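PDB 6MPR: malonate decarboxylase subunit alpha from Acinetobacter baumannii ATCC 17978, which probably serves as the acyl-carrier-protein transferase of malonate decarboxylase, swapping acetyl for malonyl on the carrier protein so that malonate can be decarboxylated. Local coordinates for residues M496-A501 / G507-P512; V472-L475 / G480-Y483; K50-L55 / V158-G163; E32-Y37 / V219-V224; L114-A119 / L124-L129. One frame throughout, in Å; residues are numbered along the deposited sequence.

How the interactions relate
The five contacts fall into two groups. Interactions 3, 4 and 5 all reach the parallel eight-stranded sheet, in which strands 221-224, 158-163 and 111-116 take part. Interactions 3 and 4 share a helical layer: their centres are 9 Å apart, and Leu55 CD2 lies 3.5 Å from Ala34 CB. Interaction 5 is nested inside the loops closed by both, with its centre 22 Å from that of interaction 3. In the later part of the chain, interaction 2 lies in the mixed sheet, and interaction 1 packs beside it. They touch, with Val500 CG2 3.8 Å from Leu475 CD2. Centres of interactions 1 and 4 are 63 Å apart, on opposite sides of the chain's centre.

Interaction 1: residues M496-A501 / G507-P512; sequences MIAAVA and GLTQDP
Ala498, at the end of helix 490-499, faces Gly507, Thr509 and Gln510 as the chain comes back. Its carbonyl oxygen is the central point. Gly507 CA approaches Ala498 O at 3.6 Å, and the C-H points almost straight at the oxygen, with 161° at the hydrogen. Gln510 comes from another direction. Its CB points toward the helix and lies 3.8 Å from Ala498 O and 4.3 Å from Ala498 CB. Gln510 CG sits between its own backbone N and carbonyl carbon (chi1 73°), and the chain then runs on extended past the Ala498 and Ala499 carbonyls. The methyl of Ala498 meets Thr509 OG1 at 3.9 Å. That hydroxyl is held by Ile506 O, so it turns back along its own chain, and its meeting with the methyl is mere packing. Further on, Ala501 CB rests against Gly507 N at 3.6 Å. Thr504 OG1 bonds both Ala501 O and Gly507 N across the turn. Backbone bonding from Gln510 N to Gly507 O, 3.1 Å, keeps the second segment curled. Asp511 then caps the next helix through Lys513 N. Small alanines and a glycine let the backbones come close, with CA atoms of Ala501 and Gly507 4.3 Å apart. The arrangement is a short, tight link between successive helices, from helix 490-499 through the short helix 505-508 to helix 512-520.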
# COMPACT_ATOMS: atom_id res chain seq x y z
N MET A 496 -2.09 29.46 15.00
CA MET A 496 -0.74 28.90 15.08
C MET A 496 -0.04 28.95 13.73
O MET A 496 1.16 29.23 13.66
CB MET A 496 -0.81 27.46 15.59
CG MET A 496 -1.36 27.39 17.01
SD MET A 496 -2.03 25.77 17.41
CE MET A 496 -0.55 24.75 17.28
N ILE A 497 -0.77 28.70 12.65
CA ILE A 497 -0.21 28.93 11.32
C ILE A 497 0.23 30.38 11.19
O ILE A 497 1.36 30.68 10.80
CB ILE A 497 -1.23 28.53 10.24
CG1 ILE A 497 -1.50 27.02 10.31
CG2 ILE A 497 -0.73 28.95 8.87
CD1 ILE A 497 -2.62 26.55 9.38
N ALA A 498 -0.65 31.32 11.57
CA ALA A 498 -0.34 32.73 11.42
C ALA A 498 0.92 33.12 12.19
O ALA A 498 1.68 33.99 11.73
CB ALA A 498 -1.53 33.58 11.88
N ALA A 499 1.18 32.47 13.33
CA ALA A 499 2.33 32.82 14.17
C ALA A 499 3.68 32.51 13.50
O ALA A 499 4.69 33.14 13.84
CB ALA A 499 2.26 32.08 15.50
N VAL A 500 3.72 31.55 12.58
CA VAL A 500 4.97 31.19 11.92
C VAL A 500 4.95 31.55 10.44
O VAL A 500 5.78 31.09 9.68
CB VAL A 500 5.31 29.70 12.12
CG1 VAL A 500 5.38 29.37 13.61
CG2 VAL A 500 4.29 28.80 11.42
N ALA A 501 4.03 32.42 10.01
CA ALA A 501 3.90 32.72 8.60
C ALA A 501 4.59 34.02 8.17
O ALA A 501 4.41 34.45 7.03
CB ALA A 501 2.41 32.77 8.22
N GLY A 507 0.62 35.88 7.89
CA GLY A 507 1.52 36.25 8.97
C GLY A 507 1.28 37.65 9.51
O GLY A 507 1.40 37.89 10.72
N LEU A 508 0.95 38.60 8.64
CA LEU A 508 0.70 39.97 9.09
C LEU A 508 -0.54 40.08 9.98
O LEU A 508 -0.67 41.07 10.69
CB LEU A 508 0.55 40.91 7.89
CG LEU A 508 1.80 41.24 7.07
CD1 LEU A 508 1.43 42.18 5.93
CD2 LEU A 508 2.89 41.86 7.94
N THR A 509 -1.44 39.09 9.95
CA THR A 509 -2.61 39.09 10.83
C THR A 509 -2.30 38.65 12.26
O THR A 509 -3.17 38.80 13.12
CB THR A 509 -3.70 38.16 10.29
OG1 THR A 509 -3.30 36.79 10.47
CG2 THR A 509 -3.98 38.42 8.83
N GLN A 510 -1.12 38.10 12.53
CA GLN A 510 -0.87 37.51 13.84
C GLN A 510 -1.00 38.55 14.94
O GLN A 510 -0.58 39.70 14.79
CB GLN A 510 0.50 36.83 13.89
CG GLN A 510 1.70 37.76 13.94
CD GLN A 510 3.01 37.01 13.70
OE1 GLN A 510 3.41 36.79 12.55
NE2 GLN A 510 3.67 36.60 14.78
N ASP A 511 -1.64 38.15 16.03
CA ASP A 511 -1.85 38.98 17.21
C ASP A 511 -0.69 38.74 18.17
O ASP A 511 -0.46 37.59 18.55
CB ASP A 511 -3.17 38.62 17.86
CG ASP A 511 -3.53 39.49 19.04
OD1 ASP A 511 -2.63 39.99 19.74
OD2 ASP A 511 -4.74 39.67 19.28
N PRO A 512 0.06 39.77 18.57
CA PRO A 512 1.22 39.54 19.44
C PRO A 512 0.87 38.86 20.76
O PRO A 512 1.63 38.00 21.23
CB PRO A 512 1.78 40.95 19.66
CG PRO A 512 1.21 41.78 18.54
CD PRO A 512 -0.13 41.20 18.25

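Interaction 2: residues V472-L475 / G480-Y483; sequences VTHL and GIAY
His474 reaches across to Tyr483 and Ile481 from strand 474-477, the first strand of a beta hairpin. From CB, the ring carbon CG turns beside the backbone N (chi1 -64°), which swings the imidazole toward strand 480-482. On one side of the ring, ND1 shares a 2.8 Å hydrogen bond with Thr473 OG1, which lies in the ring plane and also bonds Val430 N. On the other, CD2 comes within 3.3 Å of Tyr483 CD1 and has Ile481 CG2 at 4.3 Å, near the imidazole plane. NE2, at the tip, is 3.6 Å from Tyr483 CD1. The two rings meet rim to rim with planes at 81°, so neither lies over the other. Ile481 CG2 also touches one face of the Tyr483 ring, toward its rim. Along the backbone, Leu475 and Ala482 form an antiparallel hydrogen-bonded pair. Leu475 N gives to Ala482 O at 3.0 Å, nearly straight at 171°, and Ala482 N gives to Leu475 O at 2.8 Å. Leu475 CB and Ala482 CB are 4.2 Å apart on one face of the sheet. Tyr483 OH is bonded to Gly256 O. The backbone pair sets the register, and the Thr473 bond probably helps limit rotation of the buried imidazole.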
# COMPACT_ATOMS: atom_id res chain seq x y z
N VAL A 472 -1.76 17.47 8.50
CA VAL A 472 -0.50 18.08 8.92
C VAL A 472 -0.44 18.07 10.45
O VAL A 472 -1.32 18.64 11.11
CB VAL A 472 -0.37 19.51 8.38
CG1 VAL A 472 0.95 20.14 8.88
CG2 VAL A 472 -0.47 19.53 6.85
N THR A 473 0.59 17.43 11.00
CA THR A 473 0.82 17.49 12.44
C THR A 473 1.77 18.62 12.83
O THR A 473 1.67 19.15 13.95
CB THR A 473 1.37 16.16 12.96
OG1 THR A 473 2.61 15.84 12.29
CG2 THR A 473 0.37 15.04 12.73
N HIS A 474 2.67 19.03 11.93
CA HIS A 474 3.68 20.04 12.23
C HIS A 474 3.86 20.96 11.03
O HIS A 474 4.10 20.48 9.92
CB HIS A 474 5.04 19.40 12.54
CG HIS A 474 5.06 18.53 13.76
ND1 HIS A 474 4.49 17.27 13.79
CD2 HIS A 474 5.57 18.74 15.00
CE1 HIS A 474 4.67 16.73 14.98
NE2 HIS A 474 5.32 17.61 15.74
N LEU A 475 3.81 22.28 11.27
CA LEU A 475 4.18 23.29 10.27
C LEU A 475 5.49 23.94 10.71
O LEU A 475 5.55 24.54 11.78
CB LEU A 475 3.10 24.36 10.13
CG LEU A 475 3.38 25.49 9.13
CD1 LEU A 475 3.59 24.94 7.71
CD2 LEU A 475 2.24 26.48 9.14
N GLY A 480 9.60 29.28 12.90
CA GLY A 480 9.42 28.38 14.02
C GLY A 480 8.50 27.23 13.63
O GLY A 480 8.25 27.00 12.46
N ILE A 481 8.02 26.51 14.65
CA ILE A 481 7.17 25.34 14.45
C ILE A 481 5.81 25.62 15.07
O ILE A 481 5.73 26.06 16.22
CB ILE A 481 7.77 24.06 15.07
CG1 ILE A 481 9.18 23.78 14.53
CG2 ILE A 481 6.86 22.86 14.82
CD1 ILE A 481 9.89 22.69 15.30
N ALA A 482 4.75 25.33 14.33
CA ALA A 482 3.40 25.27 14.88
C ALA A 482 3.06 23.79 15.08
O ALA A 482 3.09 23.02 14.11
CB ALA A 482 2.39 25.96 13.96
N TYR A 483 2.78 23.40 16.33
CA TYR A 483 2.44 22.01 16.62
C TYR A 483 0.94 21.80 16.40
O TYR A 483 0.15 21.64 17.34
CB TYR A 483 2.85 21.63 18.04
CG TYR A 483 4.34 21.60 18.27
CD1 TYR A 483 5.13 20.58 17.73
CD2 TYR A 483 4.97 22.57 19.04
CE1 TYR A 483 6.50 20.54 17.94
CE2 TYR A 483 6.34 22.54 19.25
CZ TYR A 483 7.10 21.52 18.69
OH TYR A 483 8.46 21.50 18.91

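Interaction 3: residues K50-L55 / V158-G163; sequences KVLETL and VVLSAG
Leu52 and Leu160 make the main apolar contact between helix 48-55 and strand 158-163. Leu52 CD2 and Leu160 CD2 meet at 4.2 Å, and the two side chains cross obliquely. Leu52 turns CG opposite its carbonyl carbon (chi1 -69°) and then runs on extended, which carries the methyls down toward the sheet although the CB starts off to one side. Leu160 points toward the helix from its root. A second, looser approach lies one helical turn on, where Leu55 O is 4.4 Å from Val158 CG2. Ile196 of the next strand touches Leu52, Leu55 and Leu160, and so helps close the layer. Hydrogen bonding between residues of 50-55 runs along the helix. Thr54 OG1 gives a 2.7 Å hydrogen bond to Lys50 O, tilted 31° from the carbonyl plane. Val51 O accepts from two amides: Leu55 N at 2.9 Å and Thr54 N at 3.0 Å. Across the contact no hydrogen bond forms. The strand keeps its own backbone bonds for its neighbours, with Val158 and Leu160 paired to strand 61-64. No polar bond crosses, so what joins helix and strand here is the burial of branched hydrocarbon side chains.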
# COMPACT_ATOMS: atom_id res chain seq x y z
N LYS A 50 6.72 -0.45 -36.54
CA LYS A 50 5.77 -1.36 -37.15
C LYS A 50 5.23 -2.35 -36.13
O LYS A 50 4.04 -2.68 -36.15
CB LYS A 50 6.43 -2.11 -38.32
CG LYS A 50 5.50 -3.08 -39.04
CD LYS A 50 4.52 -2.33 -39.94
CE LYS A 50 3.65 -3.28 -40.74
NZ LYS A 50 2.73 -2.54 -41.64
N VAL A 51 6.08 -2.80 -35.21
CA VAL A 51 5.60 -3.77 -34.22
C VAL A 51 4.65 -3.10 -33.23
O VAL A 51 3.64 -3.69 -32.83
CB VAL A 51 6.79 -4.45 -33.52
CG1 VAL A 51 6.30 -5.28 -32.34
CG2 VAL A 51 7.56 -5.33 -34.51
N LEU A 52 4.94 -1.85 -32.81
CA LEU A 52 3.99 -1.11 -31.96
C LEU A 52 2.63 -0.97 -32.64
O LEU A 52 1.59 -1.13 -31.99
CB LEU A 52 4.54 0.27 -31.59
CG LEU A 52 5.74 0.31 -30.64
CD1 LEU A 52 6.24 1.74 -30.43
CD2 LEU A 52 5.41 -0.31 -29.28
N GLU A 53 2.63 -0.63 -33.93
CA GLU A 53 1.39 -0.51 -34.69
C GLU A 53 0.66 -1.84 -34.87
O GLU A 53 -0.50 -1.85 -35.31
CB GLU A 53 1.69 0.08 -36.07
CG GLU A 53 2.09 1.55 -36.02
CD GLU A 53 2.57 2.06 -37.36
OE1 GLU A 53 2.74 3.30 -37.48
OE2 GLU A 53 2.76 1.25 -38.30
N THR A 54 1.33 -2.95 -34.59
CA THR A 54 0.74 -4.28 -34.70
C THR A 54 0.20 -4.76 -33.36
O THR A 54 -0.86 -5.41 -33.31
CB THR A 54 1.79 -5.28 -35.21
OG1 THR A 54 2.35 -4.80 -36.43
CG2 THR A 54 1.18 -6.66 -35.43
N LEU A 55 0.91 -4.47 -32.27
CA LEU A 55 0.56 -4.97 -30.95
C LEU A 55 -0.42 -4.08 -30.20
O LEU A 55 -1.14 -4.56 -29.31
CB LEU A 55 1.82 -5.15 -30.11
CG LEU A 55 2.79 -6.21 -30.63
CD1 LEU A 55 4.03 -6.21 -29.80
CD2 LEU A 55 2.13 -7.58 -30.60
N VAL A 158 -1.55 -2.83 -22.53
CA VAL A 158 -0.17 -2.80 -23.01
C VAL A 158 0.67 -2.15 -21.92
O VAL A 158 0.25 -1.17 -21.30
CB VAL A 158 -0.03 -1.99 -24.33
CG1 VAL A 158 1.44 -1.94 -24.78
CG2 VAL A 158 -0.95 -2.57 -25.42
N VAL A 159 1.85 -2.71 -21.68
CA VAL A 159 2.83 -2.08 -20.79
C VAL A 159 4.14 -1.93 -21.54
O VAL A 159 4.66 -2.90 -22.10
CB VAL A 159 3.02 -2.89 -19.50
CG1 VAL A 159 4.06 -2.23 -18.61
CG2 VAL A 159 1.69 -3.03 -18.73
N LEU A 160 4.67 -0.70 -21.55
CA LEU A 160 5.92 -0.33 -22.22
C LEU A 160 6.91 0.06 -21.13
O LEU A 160 6.77 1.11 -20.49
CB LEU A 160 5.70 0.83 -23.19
CG LEU A 160 4.61 0.63 -24.25
CD1 LEU A 160 4.46 1.93 -25.08
CD2 LEU A 160 4.95 -0.56 -25.13
N SER A 161 7.92 -0.79 -20.90
CA SER A 161 8.81 -0.66 -19.75
C SER A 161 10.25 -0.73 -20.21
O SER A 161 10.55 -0.99 -21.38
CB SER A 161 8.54 -1.76 -18.71
OG SER A 161 7.27 -1.62 -18.12
N ALA A 162 11.17 -0.48 -19.27
CA ALA A 162 12.60 -0.48 -19.57
C ALA A 162 13.40 -1.25 -18.53
O ALA A 162 13.06 -1.27 -17.34
CB ALA A 162 13.15 0.96 -19.62
N GLY A 163 14.51 -1.85 -18.98
CA GLY A 163 15.44 -2.52 -18.09
C GLY A 163 16.87 -2.43 -18.62
O GLY A 163 17.12 -1.91 -19.70

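Interaction 4: residues E32-Y37 / V219-V224; sequences EMANQY and VDYVVV
Tyr221 brings its phenol end against Ala34 and Asn35. The ring stretches from strand 221-224 to these two residues, on the helical segment that begins at residue 22, with CB already pointing that way. Ala34 CB packs on its tip, 3.6 Å from Tyr221 OH and 4.2 Å from Tyr221 CZ. Tyr221 OH gives its hydrogen to Asn35 OD1 at 2.8 Å. The donor sits above the amide carbonyl plane, 51° out of it, away from the lone-pair directions. Relative to the ring, OD1 lies at the edge and in plane, with Tyr221 CE1 3.4 Å from Asn35 OD1. The two side chains cross at about a right angle, and amide and ring planes are 63° apart. Asn35 swings CG away from its carbonyl carbon (chi1 -78°), which brings the amide round to the phenol. A buried phenol thus gains a polar partner in the partly exposed Asn35. Leu55 of helix 48-55 touches both Ala34 and Tyr221, and Ile43 of strand 42-43 also packs on the tyrosine. Before it, Asp220 pairs with Lys27 and with Arg342 of the second subunit. Helix 22-34 therefore lies beside helix 48-55 over the sheet, near the strands 42-43 and 221-224.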
# COMPACT_ATOMS: atom_id res chain seq x y z
N GLU A 32 0.67 -13.38 -33.03
CA GLU A 32 0.89 -14.15 -34.25
C GLU A 32 1.28 -13.24 -35.41
O GLU A 32 2.19 -13.54 -36.17
CB GLU A 32 -0.36 -14.95 -34.58
CG GLU A 32 -0.15 -16.16 -35.42
CD GLU A 32 -1.29 -17.14 -35.23
OE1 GLU A 32 -2.45 -16.75 -35.48
OE2 GLU A 32 -1.02 -18.27 -34.78
N MET A 33 0.61 -12.09 -35.51
CA MET A 33 0.91 -11.14 -36.58
C MET A 33 2.27 -10.47 -36.36
O MET A 33 3.04 -10.29 -37.31
CB MET A 33 -0.19 -10.09 -36.69
CG MET A 33 -1.39 -10.54 -37.51
SD MET A 33 -2.66 -9.26 -37.60
CE MET A 33 -1.65 -7.79 -37.78
N ALA A 34 2.57 -10.11 -35.12
CA ALA A 34 3.83 -9.43 -34.83
C ALA A 34 5.03 -10.36 -34.99
O ALA A 34 6.13 -9.89 -35.31
CB ALA A 34 3.82 -8.85 -33.41
N ASN A 35 4.84 -11.66 -34.76
CA ASN A 35 5.97 -12.58 -34.73
C ASN A 35 6.67 -12.70 -36.08
O ASN A 35 7.83 -13.11 -36.13
CB ASN A 35 5.52 -13.97 -34.28
CG ASN A 35 5.33 -14.06 -32.77
OD1 ASN A 35 5.85 -13.24 -32.00
ND2 ASN A 35 4.59 -15.08 -32.34
N GLN A 36 5.99 -12.36 -37.17
CA GLN A 36 6.66 -12.36 -38.46
C GLN A 36 7.79 -11.34 -38.53
O GLN A 36 8.67 -11.46 -39.39
CB GLN A 36 5.66 -12.08 -39.58
CG GLN A 36 5.27 -10.62 -39.69
CD GLN A 36 4.22 -10.38 -40.75
OE1 GLN A 36 4.50 -10.48 -41.95
NE2 GLN A 36 3.00 -10.05 -40.32
N TYR A 37 7.79 -10.33 -37.65
CA TYR A 37 8.82 -9.31 -37.63
C TYR A 37 9.89 -9.53 -36.57
O TYR A 37 10.90 -8.82 -36.59
CB TYR A 37 8.21 -7.92 -37.42
CG TYR A 37 7.13 -7.58 -38.41
CD1 TYR A 37 7.44 -7.36 -39.74
CD2 TYR A 37 5.81 -7.45 -38.00
CE1 TYR A 37 6.46 -7.04 -40.66
CE2 TYR A 37 4.81 -7.14 -38.92
CZ TYR A 37 5.15 -6.94 -40.24
OH TYR A 37 4.18 -6.62 -41.17
N VAL A 219 6.78 -11.37 -19.78
CA VAL A 219 7.22 -10.48 -20.85
C VAL A 219 6.83 -11.10 -22.19
O VAL A 219 7.06 -12.28 -22.42
CB VAL A 219 8.75 -10.26 -20.77
CG1 VAL A 219 9.25 -9.43 -21.95
CG2 VAL A 219 9.13 -9.60 -19.43
N ASP A 220 6.25 -10.29 -23.07
CA ASP A 220 5.99 -10.82 -24.41
C ASP A 220 7.10 -10.50 -25.41
O ASP A 220 7.45 -11.36 -26.23
CB ASP A 220 4.64 -10.30 -24.91
CG ASP A 220 3.52 -10.72 -24.00
OD1 ASP A 220 3.26 -11.94 -23.93
OD2 ASP A 220 2.96 -9.84 -23.31
N TYR A 221 7.68 -9.30 -25.34
CA TYR A 221 8.75 -8.95 -26.26
C TYR A 221 9.79 -8.08 -25.58
O TYR A 221 9.47 -7.31 -24.66
CB TYR A 221 8.23 -8.18 -27.48
CG TYR A 221 7.30 -8.98 -28.35
CD1 TYR A 221 7.78 -9.86 -29.31
CD2 TYR A 221 5.94 -8.83 -28.21
CE1 TYR A 221 6.90 -10.59 -30.12
CE2 TYR A 221 5.06 -9.54 -29.00
CZ TYR A 221 5.54 -10.42 -29.95
OH TYR A 221 4.63 -11.11 -30.72
N VAL A 222 11.03 -8.18 -26.06
CA VAL A 222 12.09 -7.26 -25.68
C VAL A 222 12.64 -6.61 -26.95
O VAL A 222 12.51 -7.15 -28.05
CB VAL A 222 13.23 -7.94 -24.87
CG1 VAL A 222 12.68 -8.59 -23.61
CG2 VAL A 222 13.98 -8.94 -25.74
N VAL A 223 13.22 -5.42 -26.78
CA VAL A 223 13.87 -4.72 -27.88
C VAL A 223 15.09 -4.01 -27.31
O VAL A 223 15.02 -3.41 -26.23
CB VAL A 223 12.92 -3.72 -28.57
CG1 VAL A 223 12.47 -2.60 -27.61
CG2 VAL A 223 13.57 -3.12 -29.81
N VAL A 224 16.22 -4.10 -28.01
CA VAL A 224 17.42 -3.35 -27.62
C VAL A 224 17.21 -1.89 -27.99
O VAL A 224 16.93 -1.57 -29.16
CB VAL A 224 18.67 -3.93 -28.29
CG1 VAL A 224 19.91 -3.11 -27.92
CG2 VAL A 224 18.86 -5.38 -27.89

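Interaction 5: residues L114-A119 / L124-L129; sequences LDFSFA and LRISQL
Arg125 NH2, one residue before Ile126, which meets Phe116 and Ala119, is gripped by two carboxylates, those of Glu107 and Asp104. Arg125 NH1 bonds to Ser100 O as well, so the start of helix 125-131 is tied to helix 100-107. The contact itself is apolar and rests on Ile126. Its CD1 methyl reaches 3.9 Å from Ala119 CB and 4.4 Å from Phe116 CZ. With CG1 trans to the carbonyl carbon (chi1 -75°), the extended chain beyond it sends CD1 out from the helix into the angle between the two strand pieces. The methyl comes at the far end of the Phe116 ring obliquely. CB of Phe116, of Ala119 and of Ile126 all point across the contact, so the three side chains converge. Leu103 packs on Ile126 from helix 100-107. The chain turns a corner at Ser117, whose hydroxyl is hydrogen-bonded to His141 O. Within the helix, Leu129 N bonds Arg125 O at 2.8 Å and Gln128 N bonds Leu124 O at 2.9 Å. Strand 111-116 belongs to the parallel sheet and is followed, after the corner, by this helix and then by strand 136-140 beside it. This is a beta-alpha-beta crossover, as in Rossmann-like alpha/beta folds.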
# COMPACT_ATOMS: atom_id res chain seq x y z
N LEU A 114 -5.59 10.51 -20.24
CA LEU A 114 -4.40 10.40 -19.41
C LEU A 114 -4.79 10.20 -17.96
O LEU A 114 -5.58 10.98 -17.41
CB LEU A 114 -3.52 11.64 -19.54
CG LEU A 114 -2.30 11.67 -18.61
CD1 LEU A 114 -1.29 10.55 -19.00
CD2 LEU A 114 -1.65 13.04 -18.63
N ASP A 115 -4.25 9.15 -17.34
CA ASP A 115 -4.26 8.97 -15.89
C ASP A 115 -2.81 8.95 -15.44
O ASP A 115 -2.00 8.19 -16.00
CB ASP A 115 -4.96 7.68 -15.47
CG ASP A 115 -6.48 7.83 -15.44
OD1 ASP A 115 -7.01 8.48 -14.51
OD2 ASP A 115 -7.14 7.33 -16.37
N PHE A 116 -2.47 9.78 -14.45
CA PHE A 116 -1.06 9.93 -14.08
C PHE A 116 -0.94 10.27 -12.60
O PHE A 116 -1.94 10.49 -11.90
CB PHE A 116 -0.34 10.99 -14.93
CG PHE A 116 -0.71 12.43 -14.60
CD1 PHE A 116 -1.94 12.95 -14.98
CD2 PHE A 116 0.20 13.26 -13.95
CE1 PHE A 116 -2.27 14.29 -14.70
CE2 PHE A 116 -0.12 14.58 -13.66
CZ PHE A 116 -1.36 15.09 -14.02
N SER A 117 0.31 10.28 -12.12
CA SER A 117 0.61 10.68 -10.74
C SER A 117 1.50 11.91 -10.64
O SER A 117 1.18 12.83 -9.87
CB SER A 117 1.25 9.51 -9.98
OG SER A 117 1.57 9.91 -8.66
N PHE A 118 2.60 11.99 -11.38
CA PHE A 118 3.49 13.14 -11.24
C PHE A 118 3.65 13.88 -12.56
O PHE A 118 3.69 13.27 -13.63
CB PHE A 118 4.87 12.73 -10.72
CG PHE A 118 5.79 13.90 -10.52
CD1 PHE A 118 5.65 14.74 -9.42
CD2 PHE A 118 6.77 14.19 -11.46
CE1 PHE A 118 6.49 15.83 -9.26
CE2 PHE A 118 7.63 15.28 -11.29
CZ PHE A 118 7.48 16.10 -10.20
N ALA A 119 3.70 15.21 -12.47
CA ALA A 119 4.15 16.07 -13.55
C ALA A 119 4.82 17.29 -12.94
O ALA A 119 4.56 17.67 -11.79
CB ALA A 119 3.01 16.50 -14.48
N LEU A 124 3.25 24.41 -18.40
CA LEU A 124 1.89 24.77 -18.78
C LEU A 124 1.30 23.83 -19.82
O LEU A 124 0.15 24.02 -20.23
CB LEU A 124 1.85 26.19 -19.34
CG LEU A 124 2.26 27.31 -18.38
CD1 LEU A 124 3.75 27.60 -18.48
CD2 LEU A 124 1.43 28.55 -18.64
N ARG A 125 2.06 22.82 -20.24
CA ARG A 125 1.69 22.04 -21.42
C ARG A 125 0.42 21.22 -21.20
O ARG A 125 -0.44 21.18 -22.09
CB ARG A 125 2.84 21.14 -21.84
CG ARG A 125 3.65 21.66 -23.01
CD ARG A 125 4.43 20.53 -23.66
NE ARG A 125 3.90 20.18 -24.97
CZ ARG A 125 4.34 19.16 -25.71
NH1 ARG A 125 5.34 18.40 -25.28
NH2 ARG A 125 3.78 18.91 -26.89
N ILE A 126 0.29 20.54 -20.06
CA ILE A 126 -0.91 19.72 -19.83
C ILE A 126 -2.15 20.60 -19.79
O ILE A 126 -3.17 20.30 -20.42
CB ILE A 126 -0.75 18.88 -18.54
CG1 ILE A 126 0.21 17.71 -18.76
CG2 ILE A 126 -2.12 18.38 -18.05
CD1 ILE A 126 0.61 16.99 -17.47
N SER A 127 -2.09 21.72 -19.05
CA SER A 127 -3.20 22.66 -19.03
C SER A 127 -3.54 23.15 -20.43
O SER A 127 -4.72 23.31 -20.77
CB SER A 127 -2.88 23.86 -18.13
OG SER A 127 -3.06 23.52 -16.76
N GLN A 128 -2.52 23.41 -21.25
CA GLN A 128 -2.79 23.92 -22.59
C GLN A 128 -3.41 22.84 -23.48
O GLN A 128 -4.29 23.14 -24.29
CB GLN A 128 -1.50 24.47 -23.22
CG GLN A 128 -1.69 25.20 -24.56
CD GLN A 128 -2.59 26.44 -24.47
OE1 GLN A 128 -3.52 26.60 -25.26
NE2 GLN A 128 -2.30 27.32 -23.51
N LEU A 129 -2.97 21.59 -23.33
CA LEU A 129 -3.57 20.51 -24.12
C LEU A 129 -5.02 20.26 -23.71
O LEU A 129 -5.87 19.95 -24.55
CB LEU A 129 -2.75 19.23 -23.99
CG LEU A 129 -1.42 19.23 -24.75
CD1 LEU A 129 -0.55 18.04 -24.34
CD2 LEU A 129 -1.65 19.27 -26.27